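Local coordinates for switch-activating protein 1 (PDB 5JDK) that binds specific DNA sequences as a homodimer, among them the mating-type switching site SAS1 and the rDNA replication fork barrier RFB1, where it blocks forks, at residues A[84-96]-A[109-121]. Sequence-based numbering, arbitrary orientation.
Sequences QIISIMRVYEQRL and EDELDQLCDEWKA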
loop_
_atom_site.group_PDB
_atom_site.type_symbol
_atom_site.label_atom_id
_atom_site.label_comp_id
_atom_site.label_asym_id
_atom_site.label_seq_id
_atom_site.Cartn_x
_atom_site.Cartn_y
_atom_site.Cartn_z
ATOM N N GLN A 84 3.472 -4.457 7.023
ATOM C CA GLN A 84 3.651 -5.073 5.707
ATOM C C GLN A 84 3.538 -4.035 4.602
ATOM O O GLN A 84 4.311 -4.050 3.635
ATOM C CB GLN A 84 2.597 -6.154 5.456
ATOM C CG GLN A 84 2.558 -7.303 6.431
ATOM C CD GLN A 84 3.696 -8.270 6.251
ATOM O OE1 GLN A 84 4.737 -7.921 5.700
ATOM N NE2 GLN A 84 3.508 -9.507 6.711
ATOM N N ILE A 85 2.562 -3.129 4.722
ATOM C CA ILE A 85 2.386 -2.093 3.707
ATOM C C ILE A 85 3.556 -1.109 3.735
ATOM O O ILE A 85 4.070 -0.697 2.689
ATOM C CB ILE A 85 1.022 -1.397 3.887
ATOM C CG1 ILE A 85 -0.110 -2.416 3.755
ATOM C CG2 ILE A 85 0.850 -0.267 2.871
ATOM C CD1 ILE A 85 -1.420 -1.937 4.301
ATOM N N ILE A 86 3.995 -0.715 4.935
ATOM C CA ILE A 86 5.167 0.149 5.072
ATOM C C ILE A 86 6.358 -0.456 4.355
ATOM O O ILE A 86 7.081 0.233 3.621
ATOM C CB ILE A 86 5.473 0.419 6.554
ATOM C CG1 ILE A 86 4.410 1.368 7.107
ATOM C CG2 ILE A 86 6.867 0.999 6.745
ATOM C CD1 ILE A 86 4.443 1.542 8.617
ATOM N N SER A 87 6.590 -1.749 4.573
ATOM C CA SER A 87 7.721 -2.416 3.942
ATOM C C SER A 87 7.568 -2.484 2.426
ATOM O O SER A 87 8.533 -2.235 1.692
ATOM C CB SER A 87 7.894 -3.814 4.524
ATOM O OG SER A 87 9.026 -4.430 3.942
ATOM N N ILE A 88 6.371 -2.821 1.936
ATOM C CA ILE A 88 6.135 -2.820 0.496
ATOM C C ILE A 88 6.480 -1.457 -0.096
ATOM O O ILE A 88 7.099 -1.361 -1.167
ATOM C CB ILE A 88 4.680 -3.237 0.203
ATOM C CG1 ILE A 88 4.491 -4.737 0.463
ATOM C CG2 ILE A 88 4.263 -2.868 -1.228
ATOM C CD1 ILE A 88 3.057 -5.163 0.583
ATOM N N MET A 89 6.036 -0.385 0.557
ATOM C CA MET A 89 6.286 0.950 0.024
ATOM C C MET A 89 7.755 1.354 0.120
ATOM O O MET A 89 8.256 2.067 -0.762
ATOM C CB MET A 89 5.380 1.962 0.720
ATOM C CG MET A 89 3.893 1.735 0.466
ATOM S SD MET A 89 3.407 1.749 -1.279
ATOM C CE MET A 89 3.645 3.480 -1.680
ATOM N N ARG A 90 8.457 0.921 1.165
ATOM C CA ARG A 90 9.882 1.197 1.255
ATOM C C ARG A 90 10.634 0.485 0.141
ATOM O O ARG A 90 11.503 1.079 -0.523
ATOM C CB ARG A 90 10.410 0.771 2.620
ATOM C CG ARG A 90 11.860 1.137 2.787
ATOM C CD ARG A 90 12.326 0.963 4.207
ATOM N NE ARG A 90 13.763 1.205 4.327
ATOM C CZ ARG A 90 14.317 2.395 4.552
ATOM N NH1 ARG A 90 13.560 3.477 4.670
ATOM N NH2 ARG A 90 15.635 2.500 4.639
ATOM N N VAL A 91 10.293 -0.783 -0.097
ATOM C CA VAL A 91 10.903 -1.514 -1.199
ATOM C C VAL A 91 10.557 -0.853 -2.522
ATOM O O VAL A 91 11.408 -0.750 -3.409
ATOM C CB VAL A 91 10.503 -2.998 -1.149
ATOM C CG1 VAL A 91 10.916 -3.712 -2.428
ATOM C CG2 VAL A 91 11.138 -3.651 0.072
ATOM N N TYR A 92 9.330 -0.349 -2.663
ATOM C CA TYR A 92 8.960 0.371 -3.874
ATOM C C TYR A 92 9.866 1.573 -4.109
ATOM O O TYR A 92 10.341 1.796 -5.231
ATOM C CB TYR A 92 7.497 0.794 -3.799
ATOM C CG TYR A 92 7.051 1.628 -4.987
ATOM C CD1 TYR A 92 6.533 2.905 -4.819
ATOM C CD2 TYR A 92 7.136 1.126 -6.272
ATOM C CE1 TYR A 92 6.107 3.655 -5.914
ATOM C CE2 TYR A 92 6.732 1.869 -7.371
ATOM C CZ TYR A 92 6.216 3.131 -7.181
ATOM O OH TYR A 92 5.799 3.887 -8.257
ATOM N N GLU A 93 10.119 2.369 -3.068
ATOM C CA GLU A 93 11.007 3.514 -3.247
ATOM C C GLU A 93 12.411 3.070 -3.633
ATOM O O GLU A 93 13.084 3.731 -4.434
ATOM C CB GLU A 93 11.002 4.399 -2.004
ATOM C CG GLU A 93 9.665 5.113 -1.771
ATOM C CD GLU A 93 9.346 6.169 -2.814
ATOM O OE1 GLU A 93 10.290 6.717 -3.425
ATOM O OE2 GLU A 93 8.158 6.471 -3.007
ATOM N N GLN A 94 12.869 1.948 -3.089
ATOM C CA GLN A 94 14.166 1.415 -3.504
ATOM C C GLN A 94 14.152 0.986 -4.969
ATOM O O GLN A 94 15.112 1.246 -5.717
ATOM C CB GLN A 94 14.561 0.271 -2.577
ATOM C CG GLN A 94 14.811 0.792 -1.164
ATOM C CD GLN A 94 14.996 -0.285 -0.123
ATOM O OE1 GLN A 94 14.916 -1.481 -0.414
ATOM N NE2 GLN A 94 15.248 0.142 1.112
ATOM N N ARG A 95 13.068 0.340 -5.399
ATOM C CA ARG A 95 12.933 -0.031 -6.799
ATOM C C ARG A 95 12.952 1.200 -7.689
ATOM O O ARG A 95 13.603 1.202 -8.737
ATOM C CB ARG A 95 11.657 -0.851 -7.012
ATOM C CG ARG A 95 11.749 -2.239 -6.390
ATOM C CD ARG A 95 10.444 -3.033 -6.481
ATOM N NE ARG A 95 9.923 -3.050 -7.842
ATOM C CZ ARG A 95 10.455 -3.746 -8.836
ATOM N NH1 ARG A 95 11.480 -4.567 -8.628
ATOM N NH2 ARG A 95 9.951 -3.621 -10.051
ATOM N N LEU A 96 12.269 2.274 -7.294
ATOM C CA LEU A 96 12.298 3.490 -8.101
ATOM C C LEU A 96 13.712 4.033 -8.191
ATOM O O LEU A 96 14.157 4.471 -9.263
ATOM C CB LEU A 96 11.375 4.553 -7.503
ATOM C CG LEU A 96 9.875 4.300 -7.603
ATOM C CD1 LEU A 96 9.124 5.447 -6.953
ATOM C CD2 LEU A 96 9.439 4.141 -9.038
ATOM N N GLU A 109 5.721 -7.617 -11.308
ATOM C CA GLU A 109 6.393 -6.472 -10.726
ATOM C C GLU A 109 5.776 -5.178 -11.233
ATOM O O GLU A 109 5.626 -4.215 -10.471
ATOM C CB GLU A 109 7.903 -6.544 -10.936
ATOM C CG GLU A 109 8.416 -6.035 -12.244
ATOM C CD GLU A 109 9.873 -6.396 -12.418
ATOM O OE1 GLU A 109 10.144 -7.424 -13.055
ATOM O OE2 GLU A 109 10.749 -5.675 -11.894
ATOM N N ASP A 110 5.346 -5.157 -12.497
ATOM C CA ASP A 110 4.669 -3.971 -13.000
ATOM C C ASP A 110 3.365 -3.705 -12.245
ATOM O O ASP A 110 3.047 -2.544 -11.934
ATOM C CB ASP A 110 4.394 -4.112 -14.495
ATOM C CG ASP A 110 5.650 -3.965 -15.373
ATOM O OD1 ASP A 110 6.754 -3.678 -14.869
ATOM O OD2 ASP A 110 5.487 -4.136 -16.606
ATOM N N GLU A 111 2.585 -4.756 -11.960
ATOM C CA GLU A 111 1.333 -4.551 -11.232
ATOM C C GLU A 111 1.600 -4.039 -9.828
ATOM O O GLU A 111 0.956 -3.084 -9.367
ATOM C CB GLU A 111 0.476 -5.819 -11.160
ATOM C CG GLU A 111 -0.828 -5.486 -10.422
ATOM C CD GLU A 111 -1.832 -6.602 -10.327
ATOM O OE1 GLU A 111 -1.508 -7.759 -10.650
ATOM O OE2 GLU A 111 -2.969 -6.289 -9.905
ATOM N N LEU A 112 2.536 -4.663 -9.111
ATOM C CA LEU A 112 2.790 -4.189 -7.755
ATOM C C LEU A 112 3.296 -2.752 -7.772
ATOM O O LEU A 112 2.873 -1.925 -6.957
ATOM C CB LEU A 112 3.748 -5.121 -7.011
ATOM C CG LEU A 112 3.929 -4.799 -5.520
ATOM C CD1 LEU A 112 2.633 -4.711 -4.774
ATOM C CD2 LEU A 112 4.815 -5.846 -4.864
ATOM N N ASP A 113 4.186 -2.427 -8.703
ATOM C CA ASP A 113 4.673 -1.059 -8.791
ATOM C C ASP A 113 3.527 -0.088 -9.068
ATOM O O ASP A 113 3.505 1.022 -8.517
ATOM C CB ASP A 113 5.734 -0.944 -9.889
ATOM C CG ASP A 113 7.094 -1.524 -9.498
ATOM O OD1 ASP A 113 7.325 -1.858 -8.314
ATOM O OD2 ASP A 113 7.945 -1.612 -10.408
ATOM N N GLN A 114 2.593 -0.461 -9.955
ATOM C CA GLN A 114 1.479 0.433 -10.274
ATOM C C GLN A 114 0.584 0.648 -9.063
ATOM O O GLN A 114 0.140 1.777 -8.792
ATOM C CB GLN A 114 0.676 -0.127 -11.446
ATOM C CG GLN A 114 -0.434 0.796 -11.930
ATOM C CD GLN A 114 -1.663 0.793 -11.031
ATOM O OE1 GLN A 114 -2.173 1.852 -10.659
ATOM N NE2 GLN A 114 -2.146 -0.396 -10.685
ATOM N N LEU A 115 0.309 -0.421 -8.319
ATOM C CA LEU A 115 -0.471 -0.288 -7.095
ATOM C C LEU A 115 0.235 0.615 -6.093
ATOM O O LEU A 115 -0.401 1.462 -5.455
ATOM C CB LEU A 115 -0.725 -1.671 -6.501
ATOM C CG LEU A 115 -1.653 -2.558 -7.320
ATOM C CD1 LEU A 115 -1.537 -4.002 -6.871
ATOM C CD2 LEU A 115 -3.095 -2.088 -7.195
ATOM N N CYS A 116 1.544 0.442 -5.947
ATOM C CA CYS A 116 2.306 1.288 -5.048
ATOM C C CYS A 116 2.275 2.748 -5.494
ATOM O O CYS A 116 2.155 3.652 -4.662
ATOM C CB CYS A 116 3.740 0.780 -4.950
ATOM S SG CYS A 116 3.899 -0.805 -4.100
ATOM N N ASP A 117 2.397 3.007 -6.793
ATOM C CA ASP A 117 2.309 4.379 -7.281
ATOM C C ASP A 117 0.969 5.000 -6.900
ATOM O O ASP A 117 0.904 6.158 -6.454
ATOM C CB ASP A 117 2.474 4.377 -8.802
ATOM C CG ASP A 117 2.268 5.743 -9.403
ATOM O OD1 ASP A 117 3.143 6.610 -9.226
ATOM O OD2 ASP A 117 1.215 5.958 -10.036
ATOM N N GLU A 118 -0.116 4.236 -7.055
ATOM C CA GLU A 118 -1.440 4.768 -6.752
ATOM C C GLU A 118 -1.602 5.019 -5.254
ATOM O O GLU A 118 -2.187 6.030 -4.835
ATOM C CB GLU A 118 -2.492 3.805 -7.300
ATOM C CG GLU A 118 -3.890 4.338 -7.222
ATOM C CD GLU A 118 -4.908 3.578 -8.055
ATOM O OE1 GLU A 118 -4.513 2.757 -8.890
ATOM O OE2 GLU A 118 -6.106 3.840 -7.863
ATOM N N TRP A 119 -1.067 4.128 -4.423
ATOM C CA TRP A 119 -1.142 4.329 -2.978
ATOM C C TRP A 119 -0.287 5.510 -2.533
ATOM O O TRP A 119 -0.731 6.338 -1.718
ATOM C CB TRP A 119 -0.735 3.048 -2.249
ATOM C CG TRP A 119 -0.938 3.122 -0.770
ATOM C CD1 TRP A 119 -0.017 2.868 0.198
ATOM C CD2 TRP A 119 -2.156 3.475 -0.082
ATOM N NE1 TRP A 119 -0.581 3.028 1.442
ATOM C CE2 TRP A 119 -1.889 3.405 1.294
ATOM C CE3 TRP A 119 -3.443 3.828 -0.496
ATOM C CZ2 TRP A 119 -2.856 3.692 2.261
ATOM C CZ3 TRP A 119 -4.401 4.109 0.465
ATOM C CH2 TRP A 119 -4.103 4.031 1.824
ATOM N N LYS A 120 0.930 5.616 -3.071
ATOM C CA LYS A 120 1.780 6.768 -2.810
ATOM C C LYS A 120 1.050 8.069 -3.123
ATOM O O LYS A 120 1.134 9.048 -2.359
ATOM C CB LYS A 120 3.039 6.619 -3.669
ATOM C CG LYS A 120 3.974 7.802 -3.655
ATOM C CD LYS A 120 5.252 7.471 -4.406
ATOM C CE LYS A 120 6.165 8.662 -4.533
ATOM N NZ LYS A 120 7.513 8.265 -5.030
ATOM N N ALA A 121 0.352 8.102 -4.259
ATOM C CA ALA A 121 -0.389 9.298 -4.646
ATOM C C ALA A 121 -1.503 9.616 -3.658
ATOM O O ALA A 121 -1.745 10.786 -3.345
ATOM C CB ALA A 121 -0.934 9.139 -6.065
HETATM O O HOH W 1 5.661 6.505 -8.052
HETATM O O HOH W 2 10.225 9.166 -4.791
#
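Tyr92 enters a hole formed by Asp113, Cys116, Asp117 and Lys120, and Cys116 CB lies over one face of its ring in a CH-pi contact, 3.5 Å from the centroid. With CG anti to the backbone N (chi1 176°), the ring reaches across to the facing helix; Leu96 of its own helix backs the other face. A water links Tyr92 OH to Asp117 OD1. Next to the ring, Cys116 SG meets Ile88 CG2 at 3.6 Å, and the doubly bent chain of Met89 lays SD at the edge of the Trp119 indole, a Met-aromatic contact with SD 3.9 Å from CD1. Polar pairs flank this apolar centre. Arg95 grips Asp113 side-on, NE to OD1 and NH2 to OD2, both at 2.9 Å and nearly straight; NH2 also gives a hydrogen to the anti lone pair of Glu109 OE2, all three oxygens lying close to the guanidinium plane. Replacing Arg95 by alanine is likely to leave the carboxylates of Asp113 and Glu109 without the cation they share, their like charges unbalanced. The extended Lys120 passes the ring edge to the syn lone pair of Glu93 OE2 (NZ to OE2, 2.8 Å), and a second water bridges NZ to Glu93 OE1. Farther out, Thr106 N holds Glu109 OE1, while Phe59 lies nearly parallel to Trp119. The contact thus joins helices 78-98 and 107-131, whose segments 84-96 and 109-121 cross at -106°, within the DNA-binding domain: an aromatic and sulfur-rich centre edged by salt bridges, in which the two-nitrogen grip on Asp113 should hold the guanidinium's rotation.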